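Local coordinates for protein diguanylate cyclase (Pseudomonas aeruginosa, PDB 5M3C) that combines a GGDEF domain, which holds guanosine-5'-triphosphate and a calcium ion, with an EAL domain that holds a second calcium ion, at residues G83-I88 against N145-M150; M150-S155 against T165-Y170. All coordinates share one frame; numbering follows the deposited sequence.

The two contacts follow one another along the chain, and contact 1 is complete before contact 2 opens. They meet on helix 139-155. Contact 1 uses its middle and sets it against strand 85-90 of the mixed sheet. Contact 2 uses its last turns and sets them against the start of helix 168-187, after an intervening loop and the short strand 161-163. Met150 belongs to both, and their centres lie about 11 Å apart. Both segment pairs also reach the bound GTP, through Gly83 and Asp84 in one and Lys154 in the other. Helix 139-155 therefore links the nucleotide site to helix 168-187, the next helix of the chain.

Contact 1 of 2, residues G83-I88 against N145-M150; sequences GDEFII and NADAAM. With CA (calcium ion), chain G; GTP (guanosine-5'-triphosphate), chain I.
Glu85 reaches from strand 85-90 to Met150 and Asp147 on helix 139-155. Its CG lies beside the backbone N (chi1 -73°), and the chain runs extended from there. This brings the carboxylate to the helix. On the buried side, Met150 bends back at its second and third torsions and crosses the glutamate at about a right angle. Its methyl CE comes 4.0 Å from Glu85 OE2. Met150 also packs on Asp41, and Glu85 on Phe39, both in strand 35-43. Farther along, the match is looser. Ile87 CD1 comes no nearer than 5.4 Å to Ala146 CB, although both residues are buried.

Gly83, Asp84, Glu85 and Phe86 are the last four residues of the GGDEF motif. The motif spans the turn of the hairpin between strands 77-82 and 85-90, with Glu85 and Phe86 already in the second strand. It serves the nucleotide site directly. Asp84 OD2 binds the calcium ion at 2.3 Å, alongside Asp41, Leu42 O and three phosphate oxygens of GTP. Gly83 CA approaches GTP N7 to 3.4 Å, so the backbone of the turn lies beside the guanine.

The more open side is polar. Glu85 and Asp147 are both partly exposed, and their carboxylate planes stand 80° apart. Glu85 OE2 and Asp147 OD1 are 4.1 Å apart, and a water at their side bridges them. That water is 2.7 Å from Glu85 OE2 and 2.8 Å from Asp147 OD1, placed to donate to each. Other acceptors compete for its protons, so it may not serve both at once. Asp41 OD2 adds another acidic oxygen close to Glu85 OE2.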
ATOM      1  N   GLY B  83      16.313 -16.365  29.780  1.00 43.14           N
ATOM      2  CA  GLY B  83      15.208 -16.385  28.828  1.00 42.93           C
ATOM      3  C   GLY B  83      15.727 -16.288  27.406  1.00 42.78           C
ATOM      4  O   GLY B  83      16.706 -16.940  27.048  1.00 42.04           O
ATOM      5  N   ASP B  84      15.073 -15.466  26.594  1.00 42.44           N
ATOM      6  CA  ASP B  84      15.516 -15.253  25.223  1.00 41.99           C
ATOM      7  C   ASP B  84      16.406 -14.020  25.146  1.00 42.20           C
ATOM      8  O   ASP B  84      16.507 -13.381  24.099  1.00 42.04           O
ATOM      9  CB  ASP B  84      14.317 -15.084  24.292  1.00 41.87           C
ATOM     10  CG  ASP B  84      13.601 -13.763  24.496  1.00 42.01           C
ATOM     11  OD1 ASP B  84      13.585 -13.266  25.642  1.00 42.90           O
ATOM     12  OD2 ASP B  84      13.052 -13.222  23.512  1.00 41.37           O
ATOM     13  N   GLU B  85      17.049 -13.685  26.261  1.00 42.46           N
ATOM     14  CA  GLU B  85      17.903 -12.506  26.318  1.00 42.72           C
ATOM     15  C   GLU B  85      19.368 -12.893  26.454  1.00 43.11           C
ATOM     16  O   GLU B  85      19.738 -13.675  27.332  1.00 42.64           O
ATOM     17  CB  GLU B  85      17.495 -11.605  27.485  1.00 42.90           C
ATOM     18  CG  GLU B  85      16.194 -10.852  27.265  1.00 42.70           C
ATOM     19  CD  GLU B  85      15.782 -10.040  28.476  1.00 42.33           C
ATOM     20  OE1 GLU B  85      16.033 -10.501  29.610  1.00 42.42           O
ATOM     21  OE2 GLU B  85      15.204  -8.948  28.293  1.00 41.81           O
ATOM     22  N   PHE B  86      20.194 -12.342  25.569  1.00 43.56           N
ATOM     23  CA  PHE B  86      21.636 -12.534  25.612  1.00 44.05           C
ATOM     24  C   PHE B  86      22.302 -11.196  25.876  1.00 43.90           C
ATOM     25  O   PHE B  86      21.785 -10.146  25.488  1.00 44.29           O
ATOM     26  CB  PHE B  86      22.143 -13.105  24.290  1.00 44.75           C
ATOM     27  CG  PHE B  86      21.495 -14.401  23.904  1.00 45.58           C
ATOM     28  CD1 PHE B  86      20.289 -14.410  23.225  1.00 45.92           C
ATOM     29  CD2 PHE B  86      22.090 -15.610  24.225  1.00 46.07           C
ATOM     30  CE1 PHE B  86      19.686 -15.602  22.871  1.00 46.27           C
ATOM     31  CE2 PHE B  86      21.492 -16.806  23.875  1.00 46.47           C
ATOM     32  CZ  PHE B  86      20.287 -16.802  23.197  1.00 46.47           C
ATOM     33  N   ILE B  87      23.451 -11.237  26.540  1.00 43.95           N
ATOM     34  CA  ILE B  87      24.195 -10.027  26.840  1.00 43.86           C
ATOM     35  C   ILE B  87      25.649 -10.215  26.444  1.00 43.94           C
ATOM     36  O   ILE B  87      26.208 -11.305  26.583  1.00 44.59           O
ATOM     37  CB  ILE B  87      24.072  -9.645  28.327  1.00 43.81           C
ATOM     38  CG1 ILE B  87      24.483  -8.184  28.526  1.00 44.26           C
ATOM     39  CG2 ILE B  87      24.894 -10.586  29.197  1.00 43.70           C
ATOM     40  CD1 ILE B  87      23.858  -7.538  29.744  1.00 44.56           C
ATOM     41  N   ILE B  88      26.253  -9.145  25.938  1.00 44.57           N
ATOM     42  CA  ILE B  88      27.577  -9.221  25.341  1.00 45.90           C
ATOM     43  C   ILE B  88      28.485  -8.113  25.854  1.00 46.42           C
ATOM     44  O   ILE B  88      28.031  -7.004  26.134  1.00 45.93           O
ATOM     45  CB  ILE B  88      27.484  -9.123  23.807  1.00 46.94           C
ATOM     46  CG1 ILE B  88      26.665 -10.290  23.258  1.00 47.80           C
ATOM     47  CG2 ILE B  88      28.870  -9.119  23.181  1.00 47.27           C
ATOM     48  CD1 ILE B  88      26.294 -10.141  21.800  1.00 48.25           C
ATOM     49  N   ASN B 145      21.127   0.338  31.568  1.00 45.32           N
ATOM     50  CA  ASN B 145      21.085   1.246  30.431  1.00 45.33           C
ATOM     51  C   ASN B 145      21.117   0.480  29.108  1.00 45.19           C
ATOM     52  O   ASN B 145      20.444   0.867  28.155  1.00 45.47           O
ATOM     53  CB  ASN B 145      22.235   2.252  30.515  1.00 45.08           C
ATOM     54  CG  ASN B 145      22.121   3.165  31.724  1.00 45.14           C
ATOM     55  OD1 ASN B 145      21.107   3.168  32.423  1.00 44.58           O
ATOM     56  ND2 ASN B 145      23.165   3.944  31.977  1.00 45.84           N
ATOM     57  N   ALA B 146      21.886  -0.606  29.049  1.00 45.18           N
ATOM     58  CA  ALA B 146      21.939  -1.426  27.834  1.00 45.67           C
ATOM     59  C   ALA B 146      20.592  -2.091  27.568  1.00 45.28           C
ATOM     60  O   ALA B 146      20.211  -2.316  26.420  1.00 43.63           O
ATOM     61  CB  ALA B 146      23.033  -2.477  27.943  1.00 45.91           C
ATOM     62  N   ASP B 147      19.880  -2.407  28.645  1.00 46.08           N
ATOM     63  CA  ASP B 147      18.557  -3.015  28.554  1.00 46.17           C
ATOM     64  C   ASP B 147      17.536  -2.010  28.029  1.00 46.25           C
ATOM     65  O   ASP B 147      16.711  -2.331  27.173  1.00 45.05           O
ATOM     66  CB  ASP B 147      18.124  -3.520  29.933  1.00 46.07           C
ATOM     67  CG  ASP B 147      16.969  -4.493  29.864  1.00 45.97           C
ATOM     68  OD1 ASP B 147      16.866  -5.226  28.856  1.00 45.04           O
ATOM     69  OD2 ASP B 147      16.171  -4.529  30.826  1.00 46.51           O
ATOM     70  N   ALA B 148      17.595  -0.788  28.550  1.00 47.28           N
ATOM     71  CA  ALA B 148      16.702   0.280  28.104  1.00 48.00           C
ATOM     72  C   ALA B 148      16.807   0.488  26.594  1.00 48.47           C
ATOM     73  O   ALA B 148      15.794   0.578  25.894  1.00 49.86           O
ATOM     74  CB  ALA B 148      17.021   1.572  28.838  1.00 47.81           C
ATOM     75  N   ALA B 149      18.038   0.561  26.098  1.00 48.57           N
ATOM     76  CA  ALA B 149      18.283   0.721  24.668  1.00 48.50           C
ATOM     77  C   ALA B 149      17.637  -0.413  23.881  1.00 47.84           C
ATOM     78  O   ALA B 149      17.111  -0.202  22.789  1.00 46.97           O
ATOM     79  CB  ALA B 149      19.778   0.773  24.389  1.00 48.92           C
ATOM     80  N   MET B 150      17.682  -1.620  24.436  1.00 48.02           N
ATOM     81  CA  MET B 150      17.055  -2.764  23.790  1.00 47.84           C
ATOM     82  C   MET B 150      15.551  -2.544  23.692  1.00 48.23           C
ATOM     83  O   MET B 150      14.952  -2.822  22.658  1.00 49.21           O
ATOM     84  CB  MET B 150      17.353  -4.058  24.548  1.00 47.01           C
ATOM     85  CG  MET B 150      16.612  -5.268  24.002  1.00 46.90           C
ATOM     86  SD  MET B 150      14.856  -5.267  24.414  1.00 46.39           S
ATOM     87  CE  MET B 150      14.938  -5.575  26.176  1.00 47.10           C
TER
HETATM   88 CA    CA G1301      11.852 -11.338  23.167  1.00 45.09          CA
HETATM   89  PG  GTP I1303       9.238  -9.290  21.969  1.00 48.00           P
HETATM   90  O1G GTP I1303       8.251  -8.262  22.469  1.00 45.84           O
HETATM   91  O2G GTP I1303       9.809  -9.002  20.602  1.00 48.83           O
HETATM   92  O3G GTP I1303      10.278  -9.696  22.985  1.00 48.05           O
HETATM   93  O3B GTP I1303       8.370 -10.619  21.695  1.00 49.49           O
HETATM   94  PB  GTP I1303       8.590 -11.966  22.551  1.00 50.80           P
HETATM   95  O1B GTP I1303       7.437 -12.901  22.271  1.00 51.00           O
HETATM   96  O2B GTP I1303      10.005 -12.451  22.339  1.00 50.35           O
HETATM   97  O3A GTP I1303       8.420 -11.392  24.049  1.00 51.65           O
HETATM   98  PA  GTP I1303       9.138 -12.060  25.325  1.00 51.91           P
HETATM   99  O1A GTP I1303       8.279 -11.802  26.540  1.00 52.52           O
HETATM  100  O2A GTP I1303      10.597 -11.664  25.336  1.00 52.35           O
HETATM  101  O5' GTP I1303       9.049 -13.622  24.988  1.00 51.85           O
HETATM  102  C5' GTP I1303      10.105 -14.471  25.403  1.00 53.09           C
HETATM  103  C4' GTP I1303       9.794 -15.864  24.898  1.00 54.11           C
HETATM  104  O4' GTP I1303      10.968 -16.674  24.973  1.00 54.12           O
HETATM  105  C3' GTP I1303       8.712 -16.529  25.742  1.00 54.91           C
HETATM  106  O3' GTP I1303       7.609 -16.935  24.926  1.00 56.13           O
HETATM  107  C2' GTP I1303       9.392 -17.728  26.368  1.00 54.68           C
HETATM  108  O2' GTP I1303       8.540 -18.875  26.407  1.00 55.23           O
HETATM  109  C1' GTP I1303      10.588 -17.956  25.463  1.00 54.27           C
HETATM  110  N9  GTP I1303      11.680 -18.609  26.208  1.00 53.67           N
HETATM  111  C8  GTP I1303      12.362 -18.098  27.247  1.00 53.80           C
HETATM  112  N7  GTP I1303      13.291 -18.990  27.680  1.00 54.30           N
HETATM  113  C5  GTP I1303      13.200 -20.086  26.906  1.00 53.89           C
HETATM  114  C6  GTP I1303      13.878 -21.396  26.814  1.00 53.97           C
HETATM  115  O6  GTP I1303      14.797 -21.687  27.606  1.00 54.88           O
HETATM  116  N1  GTP I1303      13.481 -22.253  25.862  1.00 54.09           N
HETATM  117  C2  GTP I1303      12.493 -21.955  24.997  1.00 53.70           C
HETATM  118  N2  GTP I1303      12.142 -22.869  24.059  1.00 53.94           N
HETATM  119  N3  GTP I1303      11.829 -20.775  25.025  1.00 53.23           N
HETATM  120  C4  GTP I1303      12.135 -19.827  25.937  1.00 53.54           C
HETATM  121  O   HOH W   1      14.779  -6.838  29.905  1.00 52.96           O

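Contact 2 of 2, residues M150-S155 against T165-Y170; sequences MYRAKS and TRELTY. With GTP (guanosine-5'-triphosphate), chain I.
Arg152 leaves its helix with CG opposite the backbone N (chi1 179°) and then bends sharply (chi2 62°). Leu168 sets its CG beside its own backbone N (chi1 -77°), which brings CG round so that both methyls can meet the arginine. The side chains cross at about a right angle. Leu168 CD1 sits 3.8 Å from Arg152 CB, nearer the helix backbone. The other methyl, CD2, touches the chain from CB outward and is closest to Arg152 CD (3.6 Å) and NE. The leucine thus packs on the arginine's aliphatic carbons, and CD2 reaches the guanidinium at NE, obliquely.

Glu167 lies near that charged end. Its OE2 is 4.5 Å from Arg152 NH1, too far for a salt bridge. No N-H points at it, and any attraction is probably one of charge alone. Ser155 OG donates to Arg152 O at 3.0 Å, on a lone pair in the carbonyl plane, at the end of the helix. Lys154 points to the nucleotide instead. Its NZ makes a weak hydrogen bond to GTP O2G (3.3 Å) and a salt bridge to Asp43.

A type I turn from Thr165 to Leu168 leads into helix 168-187. Leu168 also packs on Ala148, while Tyr151 touches Ala172 and Met176 farther along the same helix. Arg152 and Ala153 lean on Glu162 of strand 161-163, and Ala153 also meets Ser126 of strand 119-132.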
ATOM      1  N   MET B 150      17.682  -1.620  24.436  1.00 48.02           N
ATOM      2  CA  MET B 150      17.055  -2.764  23.790  1.00 47.84           C
ATOM      3  C   MET B 150      15.551  -2.544  23.692  1.00 48.23           C
ATOM      4  O   MET B 150      14.952  -2.822  22.658  1.00 49.21           O
ATOM      5  CB  MET B 150      17.353  -4.058  24.548  1.00 47.01           C
ATOM      6  CG  MET B 150      16.612  -5.268  24.002  1.00 46.90           C
ATOM      7  SD  MET B 150      14.856  -5.267  24.414  1.00 46.39           S
ATOM      8  CE  MET B 150      14.938  -5.575  26.176  1.00 47.10           C
ATOM      9  N   TYR B 151      14.945  -2.042  24.763  1.00 48.33           N
ATOM     10  CA  TYR B 151      13.514  -1.739  24.754  1.00 49.05           C
ATOM     11  C   TYR B 151      13.203  -0.620  23.759  1.00 50.07           C
ATOM     12  O   TYR B 151      12.162  -0.629  23.093  1.00 50.45           O
ATOM     13  CB  TYR B 151      13.022  -1.366  26.159  1.00 47.96           C
ATOM     14  CG  TYR B 151      12.786  -2.564  27.053  1.00 46.79           C
ATOM     15  CD1 TYR B 151      11.874  -3.547  26.697  1.00 45.92           C
ATOM     16  CD2 TYR B 151      13.470  -2.710  28.255  1.00 46.03           C
ATOM     17  CE1 TYR B 151      11.654  -4.645  27.505  1.00 45.73           C
ATOM     18  CE2 TYR B 151      13.255  -3.807  29.070  1.00 45.45           C
ATOM     19  CZ  TYR B 151      12.346  -4.769  28.688  1.00 45.64           C
ATOM     20  OH  TYR B 151      12.118  -5.862  29.490  1.00 46.77           O
ATOM     21  N   ARG B 152      14.115   0.339  23.654  1.00 51.84           N
ATOM     22  CA  ARG B 152      13.988   1.393  22.655  1.00 54.36           C
ATOM     23  C   ARG B 152      13.994   0.796  21.250  1.00 54.32           C
ATOM     24  O   ARG B 152      13.106   1.070  20.449  1.00 53.57           O
ATOM     25  CB  ARG B 152      15.128   2.401  22.799  1.00 56.23           C
ATOM     26  CG  ARG B 152      15.104   3.528  21.781  1.00 57.61           C
ATOM     27  CD  ARG B 152      13.844   4.370  21.898  1.00 59.20           C
ATOM     28  NE  ARG B 152      14.046   5.718  21.371  1.00 61.05           N
ATOM     29  CZ  ARG B 152      13.090   6.635  21.263  1.00 61.87           C
ATOM     30  NH1 ARG B 152      13.374   7.835  20.772  1.00 62.53           N
ATOM     31  NH2 ARG B 152      11.851   6.354  21.642  1.00 62.56           N
ATOM     32  N   ALA B 153      14.997  -0.024  20.954  1.00 55.26           N
ATOM     33  CA  ALA B 153      15.053  -0.719  19.675  1.00 56.36           C
ATOM     34  C   ALA B 153      13.779  -1.525  19.483  1.00 57.21           C
ATOM     35  O   ALA B 153      13.293  -1.691  18.364  1.00 57.76           O
ATOM     36  CB  ALA B 153      16.265  -1.636  19.622  1.00 57.06           C
ATOM     37  N   LYS B 154      13.245  -2.024  20.591  1.00 58.02           N
ATOM     38  CA  LYS B 154      12.017  -2.807  20.578  1.00 58.25           C
ATOM     39  C   LYS B 154      10.827  -1.937  20.180  1.00 58.16           C
ATOM     40  O   LYS B 154       9.931  -2.402  19.483  1.00 56.51           O
ATOM     41  CB  LYS B 154      11.772  -3.430  21.959  1.00 57.49           C
ATOM     42  CG  LYS B 154      11.301  -4.876  21.934  1.00 56.71           C
ATOM     43  CD  LYS B 154      12.357  -5.804  21.351  1.00 56.06           C
ATOM     44  CE  LYS B 154      12.175  -7.228  21.847  1.00 56.09           C
ATOM     45  NZ  LYS B 154      12.936  -8.218  21.037  1.00 56.37           N
ATOM     46  N   SER B 155      10.823  -0.678  20.618  1.00 59.77           N
ATOM     47  CA  SER B 155       9.697   0.222  20.339  1.00 61.81           C
ATOM     48  C   SER B 155       9.802   0.936  18.988  1.00 64.55           C
ATOM     49  O   SER B 155       8.800   1.106  18.296  1.00 65.40           O
ATOM     50  CB  SER B 155       9.543   1.259  21.457  1.00 61.81           C
ATOM     51  OG  SER B 155      10.522   2.280  21.357  1.00 62.95           O
ATOM     52  N   THR B 165      20.470   6.518  25.587  1.00 60.24           N
ATOM     53  CA  THR B 165      20.367   7.964  25.753  1.00 62.22           C
ATOM     54  C   THR B 165      19.746   8.265  27.115  1.00 63.20           C
ATOM     55  O   THR B 165      18.916   7.503  27.613  1.00 63.69           O
ATOM     56  CB  THR B 165      19.532   8.638  24.638  1.00 62.40           C
ATOM     57  OG1 THR B 165      18.142   8.334  24.812  1.00 63.48           O
ATOM     58  CG2 THR B 165      19.990   8.187  23.251  1.00 61.66           C
ATOM     59  N   ARG B 166      20.156   9.380  27.709  1.00 64.68           N
ATOM     60  CA  ARG B 166      19.730   9.753  29.057  1.00 66.25           C
ATOM     61  C   ARG B 166      18.261   9.429  29.349  1.00 65.73           C
ATOM     62  O   ARG B 166      17.927   8.979  30.443  1.00 65.00           O
ATOM     63  CB  ARG B 166      19.983  11.250  29.283  1.00 67.13           C
ATOM     64  CG  ARG B 166      19.533  11.770  30.640  1.00 67.89           C
ATOM     65  CD  ARG B 166      19.822  13.257  30.787  1.00 68.10           C
ATOM     66  N   GLU B 167      17.395   9.650  28.364  1.00 66.65           N
ATOM     67  CA  GLU B 167      15.946   9.574  28.566  1.00 66.93           C
ATOM     68  C   GLU B 167      15.344   8.173  28.408  1.00 64.95           C
ATOM     69  O   GLU B 167      14.162   7.973  28.691  1.00 62.90           O
ATOM     70  CB  GLU B 167      15.246  10.523  27.588  1.00 70.18           C
ATOM     71  CG  GLU B 167      15.429  10.151  26.121  1.00 72.96           C
ATOM     72  CD  GLU B 167      14.743  11.117  25.169  1.00 76.22           C
ATOM     73  OE1 GLU B 167      14.459  12.269  25.577  1.00 79.65           O
ATOM     74  OE2 GLU B 167      14.492  10.725  24.005  1.00 76.44           O
ATOM     75  N   LEU B 168      16.145   7.208  27.966  1.00 63.74           N
ATOM     76  CA  LEU B 168      15.608   5.908  27.547  1.00 61.88           C
ATOM     77  C   LEU B 168      15.013   5.054  28.669  1.00 61.71           C
ATOM     78  O   LEU B 168      14.032   4.346  28.447  1.00 61.30           O
ATOM     79  CB  LEU B 168      16.675   5.098  26.803  1.00 61.12           C
ATOM     80  CG  LEU B 168      16.945   5.509  25.354  1.00 60.33           C
ATOM     81  CD1 LEU B 168      17.716   4.414  24.633  1.00 59.79           C
ATOM     82  CD2 LEU B 168      15.652   5.813  24.614  1.00 60.22           C
ATOM     83  N   THR B 169      15.605   5.104  29.859  1.00 62.08           N
ATOM     84  CA  THR B 169      15.145   4.272  30.971  1.00 62.36           C
ATOM     85  C   THR B 169      13.694   4.571  31.340  1.00 61.72           C
ATOM     86  O   THR B 169      12.866   3.662  31.418  1.00 61.21           O
ATOM     87  CB  THR B 169      16.027   4.449  32.222  1.00 63.24           C
ATOM     88  OG1 THR B 169      16.223   5.844  32.482  1.00 65.03           O
ATOM     89  CG2 THR B 169      17.376   3.779  32.026  1.00 63.26           C
ATOM     90  N   TYR B 170      13.392   5.846  31.564  1.00 61.92           N
ATOM     91  CA  TYR B 170      12.039   6.271  31.928  1.00 62.87           C
ATOM     92  C   TYR B 170      11.000   5.830  30.895  1.00 59.21           C
ATOM     93  O   TYR B 170       9.941   5.301  31.246  1.00 57.06           O
ATOM     94  CB  TYR B 170      11.990   7.791  32.095  1.00 66.69           C
ATOM     95  CG  TYR B 170      10.589   8.354  32.181  1.00 71.18           C
ATOM     96  CD1 TYR B 170       9.917   8.426  33.397  1.00 73.59           C
ATOM     97  CD2 TYR B 170       9.936   8.812  31.044  1.00 74.40           C
ATOM     98  CE1 TYR B 170       8.634   8.941  33.477  1.00 75.56           C
ATOM     99  CE2 TYR B 170       8.653   9.328  31.111  1.00 76.52           C
ATOM    100  CZ  TYR B 170       8.005   9.392  32.329  1.00 77.24           C
ATOM    101  OH  TYR B 170       6.727   9.906  32.394  1.00 77.69           O
TER
HETATM  102  PG  GTP I1303       9.238  -9.290  21.969  1.00 48.00           P
HETATM  103  O1G GTP I1303       8.251  -8.262  22.469  1.00 45.84           O
HETATM  104  O2G GTP I1303       9.809  -9.002  20.602  1.00 48.83           O
HETATM  105  O3G GTP I1303      10.278  -9.696  22.985  1.00 48.05           O
HETATM  106  O3B GTP I1303       8.370 -10.619  21.695  1.00 49.49           O
HETATM  107  PB  GTP I1303       8.590 -11.966  22.551  1.00 50.80           P
HETATM  108  O1B GTP I1303       7.437 -12.901  22.271  1.00 51.00           O
HETATM  109  O2B GTP I1303      10.005 -12.451  22.339  1.00 50.35           O
HETATM  110  O3A GTP I1303       8.420 -11.392  24.049  1.00 51.65           O
HETATM  111  PA  GTP I1303       9.138 -12.060  25.325  1.00 51.91           P
HETATM  112  O1A GTP I1303       8.279 -11.802  26.540  1.00 52.52           O
HETATM  113  O2A GTP I1303      10.597 -11.664  25.336  1.00 52.35           O
HETATM  114  O5' GTP I1303       9.049 -13.622  24.988  1.00 51.85           O
HETATM  115  C5' GTP I1303      10.105 -14.471  25.403  1.00 53.09           C
HETATM  116  C4' GTP I1303       9.794 -15.864  24.898  1.00 54.11           C
HETATM  117  O4' GTP I1303      10.968 -16.674  24.973  1.00 54.12           O
HETATM  118  C3' GTP I1303       8.712 -16.529  25.742  1.00 54.91           C
HETATM  119  O3' GTP I1303       7.609 -16.935  24.926  1.00 56.13           O
HETATM  120  C2' GTP I1303       9.392 -17.728  26.368  1.00 54.68           C
HETATM  121  O2' GTP I1303       8.540 -18.875  26.407  1.00 55.23           O
HETATM  122  C1' GTP I1303      10.588 -17.956  25.463  1.00 54.27           C
HETATM  123  N9  GTP I1303      11.680 -18.609  26.208  1.00 53.67           N
HETATM  124  C8  GTP I1303      12.362 -18.098  27.247  1.00 53.80           C
HETATM  125  N7  GTP I1303      13.291 -18.990  27.680  1.00 54.30           N
HETATM  126  C5  GTP I1303      13.200 -20.086  26.906  1.00 53.89           C
HETATM  127  C6  GTP I1303      13.878 -21.396  26.814  1.00 53.97           C
HETATM  128  O6  GTP I1303      14.797 -21.687  27.606  1.00 54.88           O
HETATM  129  N1  GTP I1303      13.481 -22.253  25.862  1.00 54.09           N
HETATM  130  C2  GTP I1303      12.493 -21.955  24.997  1.00 53.70           C
HETATM  131  N2  GTP I1303      12.142 -22.869  24.059  1.00 53.94           N
HETATM  132  N3  GTP I1303      11.829 -20.775  25.025  1.00 53.23           N
HETATM  133  C4  GTP I1303      12.135 -19.827  25.937  1.00 53.54           C